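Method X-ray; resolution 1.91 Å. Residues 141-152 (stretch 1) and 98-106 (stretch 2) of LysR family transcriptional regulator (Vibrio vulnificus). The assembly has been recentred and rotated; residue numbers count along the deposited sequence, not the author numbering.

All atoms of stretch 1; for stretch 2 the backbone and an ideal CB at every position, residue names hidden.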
# COMPACT_ATOMS: atom_id res chain seq x y z
N SER A 141 1.70 -5.87 -9.57
CA SER A 141 2.47 -7.09 -9.40
C SER A 141 1.96 -8.19 -10.32
O SER A 141 2.76 -8.91 -10.93
CB SER A 141 2.43 -7.52 -7.93
OG SER A 141 2.47 -8.92 -7.84
N ALA A 142 0.63 -8.31 -10.47
CA ALA A 142 0.08 -9.36 -11.32
C ALA A 142 0.33 -9.07 -12.80
O ALA A 142 0.55 -10.00 -13.59
CB ALA A 142 -1.43 -9.51 -11.06
N CYS A 143 0.29 -7.78 -13.17
CA CYS A 143 0.65 -7.35 -14.52
C CYS A 143 2.08 -7.73 -14.85
O CYS A 143 2.36 -8.29 -15.92
CB CYS A 143 0.46 -5.83 -14.61
SG CYS A 143 0.60 -5.11 -16.25
N SER A 144 3.02 -7.42 -13.94
CA SER A 144 4.42 -7.79 -14.15
C SER A 144 4.60 -9.29 -14.36
O SER A 144 5.47 -9.72 -15.12
CB SER A 144 5.26 -7.33 -12.96
OG SER A 144 5.58 -5.96 -13.06
N GLU A 145 3.76 -10.09 -13.72
CA GLU A 145 3.81 -11.53 -13.90
C GLU A 145 3.10 -11.99 -15.17
O GLU A 145 2.97 -13.19 -15.39
CB GLU A 145 3.25 -12.23 -12.66
CG GLU A 145 4.31 -12.44 -11.57
CD GLU A 145 4.67 -13.91 -11.34
OE1 GLU A 145 5.17 -14.24 -10.24
OE2 GLU A 145 4.44 -14.74 -12.25
N GLY A 146 2.64 -11.07 -16.01
CA GLY A 146 2.14 -11.45 -17.31
C GLY A 146 0.75 -12.03 -17.32
O GLY A 146 0.41 -12.78 -18.24
N LEU A 147 -0.09 -11.66 -16.35
CA LEU A 147 -1.45 -12.13 -16.26
C LEU A 147 -2.45 -11.23 -16.98
O LEU A 147 -3.64 -11.58 -17.03
CB LEU A 147 -1.86 -12.28 -14.79
CG LEU A 147 -1.11 -13.33 -13.96
CD1 LEU A 147 -1.43 -13.17 -12.47
CD2 LEU A 147 -1.43 -14.77 -14.42
N GLY A 148 -2.03 -10.11 -17.56
CA GLY A 148 -2.97 -9.39 -18.40
C GLY A 148 -2.70 -7.89 -18.42
O GLY A 148 -1.64 -7.42 -18.00
N ILE A 149 -3.71 -7.16 -18.91
CA ILE A 149 -3.69 -5.72 -19.14
C ILE A 149 -4.30 -5.01 -17.93
O ILE A 149 -5.34 -5.43 -17.42
CB ILE A 149 -4.48 -5.36 -20.41
CG1 ILE A 149 -3.81 -5.93 -21.67
CG2 ILE A 149 -4.73 -3.84 -20.51
CD1 ILE A 149 -4.76 -6.06 -22.78
N THR A 150 -3.66 -3.93 -17.49
CA THR A 150 -4.21 -3.08 -16.44
C THR A 150 -4.15 -1.62 -16.85
O THR A 150 -3.47 -1.23 -17.80
CB THR A 150 -3.45 -3.25 -15.12
OG1 THR A 150 -4.02 -2.35 -14.16
CG2 THR A 150 -1.97 -2.88 -15.31
N LEU A 151 -4.87 -0.81 -16.09
CA LEU A 151 -4.80 0.64 -16.22
C LEU A 151 -4.19 1.19 -14.94
O LEU A 151 -4.63 0.85 -13.84
CB LEU A 151 -6.18 1.24 -16.46
CG LEU A 151 -6.12 2.77 -16.53
CD1 LEU A 151 -5.61 3.15 -17.89
CD2 LEU A 151 -7.52 3.38 -16.34
N MET A 152 -3.18 2.03 -15.09
CA MET A 152 -2.33 2.31 -13.96
C MET A 152 -1.86 3.76 -14.04
O MET A 152 -1.56 4.24 -15.15
CB MET A 152 -1.14 1.35 -13.96
CG MET A 152 -0.23 1.40 -12.77
SD MET A 152 -0.89 0.54 -11.34
CE MET A 152 -1.32 -1.04 -12.05
N UNK A 98 -11.32 -3.80 -28.23
CA UNK A 98 -10.75 -5.13 -28.16
C UNK A 98 -10.41 -5.56 -26.73
O UNK A 98 -10.07 -6.72 -26.52
CB UNK A 98 -9.49 -5.19 -29.03
N UNK A 99 -10.52 -4.66 -25.75
CA UNK A 99 -10.19 -5.03 -24.37
C UNK A 99 -11.07 -6.18 -23.87
O UNK A 99 -10.63 -6.98 -23.04
CB UNK A 99 -10.34 -3.82 -23.45
N UNK A 100 -12.30 -6.29 -24.40
CA UNK A 100 -13.22 -7.33 -23.95
C UNK A 100 -12.64 -8.73 -24.10
O UNK A 100 -12.94 -9.62 -23.30
CB UNK A 100 -14.53 -7.23 -24.73
N UNK A 101 -11.78 -8.94 -25.10
CA UNK A 101 -11.24 -10.26 -25.40
C UNK A 101 -9.88 -10.51 -24.77
O UNK A 101 -9.16 -11.42 -25.20
CB UNK A 101 -11.14 -10.44 -26.92
N UNK A 102 -9.52 -9.72 -23.74
CA UNK A 102 -8.22 -9.81 -23.09
C UNK A 102 -8.43 -9.97 -21.58
O UNK A 102 -9.46 -9.58 -21.03
CB UNK A 102 -7.37 -8.58 -23.40
N UNK A 103 -7.41 -10.55 -20.93
CA UNK A 103 -7.38 -10.63 -19.48
C UNK A 103 -7.10 -9.25 -18.90
O UNK A 103 -6.07 -8.65 -19.21
CB UNK A 103 -6.33 -11.64 -19.01
N UNK A 104 -8.00 -8.76 -18.05
CA UNK A 104 -7.87 -7.42 -17.48
C UNK A 104 -7.59 -7.52 -15.99
O UNK A 104 -8.04 -8.44 -15.31
CB UNK A 104 -9.13 -6.59 -17.73
N UNK A 105 -6.80 -6.56 -15.50
CA UNK A 105 -6.46 -6.46 -14.08
C UNK A 105 -6.84 -5.07 -13.62
O UNK A 105 -6.38 -4.07 -14.18
CB UNK A 105 -4.98 -6.74 -13.83
N UNK A 106 -7.70 -5.00 -12.60
CA UNK A 106 -8.33 -3.73 -12.23
C UNK A 106 -8.16 -3.45 -10.74
O UNK A 106 -8.44 -4.32 -9.91
CB UNK A 106 -9.82 -3.74 -12.60

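The frame is set by two backbone hydrogen bonds linking Ile149 to the neighbours of position 104: Ile149 N donates to the carbonyl O of position 103 (2.8 Å, 168° at the hydrogen), and N of position 105 donates to Ile149 O (2.7 Å, 152°). This is a parallel pairing, with Ile149 beside position 104 at a CA-CA distance of 4.8 Å; in the extended strand, positions 104 and 105 put their side chains on different faces.

Positions 98, 100 and 101 can be taken together. No atom of stretch 1 lies within 5.5 Å of the ideal CB of any of them, so stretch 1 sets no preference and polar residues are as acceptable as any. They are Asp98, His100 and Asp101, none of which touches stretch 1.

At position 99 the phi/psi of -60/-28 suits most residues in a 3-10 turn. The CB points sideways, and only a side chain of some length could reach the tip of Ile149, which favours an aliphatic one without demanding it. The residue is Leu99; its CD2 comes to 4.4 Å from Ile149 CD1, a peripheral apolar contact.

Position 102 is extended (-127/156) and its CB points toward stretch 1, 3.7 Å from Ile149 CD1. What is offered is a methyl group, so an aliphatic or a flat ring would suit, and a polar group would need its partner elsewhere. The residue is His102, with chi1 at -86° (m). Its ring lies oblique to the methyl, with ND1 3.6 Å from Ile149 CD1; that nitrogen is hydrogen-bonded elsewhere in the structure.

The CB at position 103 points sideways, 3.3 Å from Leu147 O and 4.1 Å from Gly148 CA. The backbone does most of the work here, so many side chains would fit if they turn outward beyond CB. Phe103 does so: chi1 is -63° (m) and the ring leads away from stretch 1. An ideal CB on Gly148 would fall 2.3 Å from Phe103 O, and the glycine's backbone angles would also jam it against Leu147 O.

Position 104 shares a sheet face with Ile149, and its CB is 4.0 Å from Ile149 O. A branched or long aliphatic could extend that apolar surface. The residue is Leu104, whose CD2 lies 3.9 Å from Ile149 CB.

Position 105 carries the strongest signal. Its CB lies on the face of Thr150, 4.0 Å from Thr150 CB, with Ala142, Cys143 and Leu147 forming an apolar pocket beyond. A medium-sized aliphatic is indicated; leucine, isoleucine or methionine would be reasonable guesses. The residue is Leu105, which has the largest covered area of either stretch. Its CD1 reaches Cys143 CB at 3.9 Å and Ala142 CB at 4.2 Å, and its CD2 lies 4.4 Å from Leu147 CB. Independently of side-chain identity, Thr150 OG1 donates to Leu105 O at 2.9 Å.

At position 106 the CB points away and meets nothing of stretch 1, leaving the choice open. The residue is Lys106, its NZ hydrogen-bonded elsewhere in the structure.

Stretch 2 (98-106) DLHDHFLLK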
# COMPACT_ATOMS: atom_id res chain seq x y z
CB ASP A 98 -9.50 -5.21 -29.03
CG ASP A 98 -9.79 -4.91 -30.50
OD1 ASP A 98 -10.92 -5.20 -30.97
OD2 ASP A 98 -8.88 -4.40 -31.19
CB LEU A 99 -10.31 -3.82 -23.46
CG LEU A 99 -9.34 -2.69 -23.80
CD1 LEU A 99 -9.48 -1.56 -22.79
CD2 LEU A 99 -7.92 -3.21 -23.81
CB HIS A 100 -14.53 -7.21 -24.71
CG HIS A 100 -15.25 -5.94 -24.43
ND1 HIS A 100 -15.19 -4.85 -25.28
CD2 HIS A 100 -16.03 -5.56 -23.39
CE1 HIS A 100 -15.91 -3.86 -24.77
NE2 HIS A 100 -16.43 -4.27 -23.63
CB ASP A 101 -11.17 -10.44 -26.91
CG ASP A 101 -12.50 -10.17 -27.58
OD1 ASP A 101 -13.53 -10.68 -27.07
OD2 ASP A 101 -12.54 -9.44 -28.60
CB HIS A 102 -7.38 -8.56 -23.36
CG HIS A 102 -6.60 -8.63 -24.63
ND1 HIS A 102 -5.30 -9.09 -24.69
CD2 HIS A 102 -6.93 -8.28 -25.90
CE1 HIS A 102 -4.88 -9.05 -25.94
NE2 HIS A 102 -5.84 -8.56 -26.69
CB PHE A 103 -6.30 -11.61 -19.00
CG PHE A 103 -6.50 -13.05 -19.43
CD1 PHE A 103 -7.37 -13.88 -18.75
CD2 PHE A 103 -5.78 -13.58 -20.50
CE1 PHE A 103 -7.55 -15.23 -19.15
CE2 PHE A 103 -5.93 -14.90 -20.89
CZ PHE A 103 -6.82 -15.72 -20.21
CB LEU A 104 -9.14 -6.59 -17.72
CG LEU A 104 -9.50 -6.46 -19.20
CD1 LEU A 104 -10.68 -5.52 -19.39
CD2 LEU A 104 -8.28 -5.99 -19.99
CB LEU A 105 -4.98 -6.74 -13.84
CG LEU A 105 -4.41 -7.88 -14.68
CD1 LEU A 105 -2.85 -7.88 -14.71
CD2 LEU A 105 -4.96 -9.20 -14.18
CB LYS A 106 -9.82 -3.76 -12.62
CG LYS A 106 -10.06 -3.70 -14.13
CD LYS A 106 -11.53 -3.66 -14.49
CE LYS A 106 -11.73 -3.23 -15.94
NZ LYS A 106 -13.16 -3.10 -16.30
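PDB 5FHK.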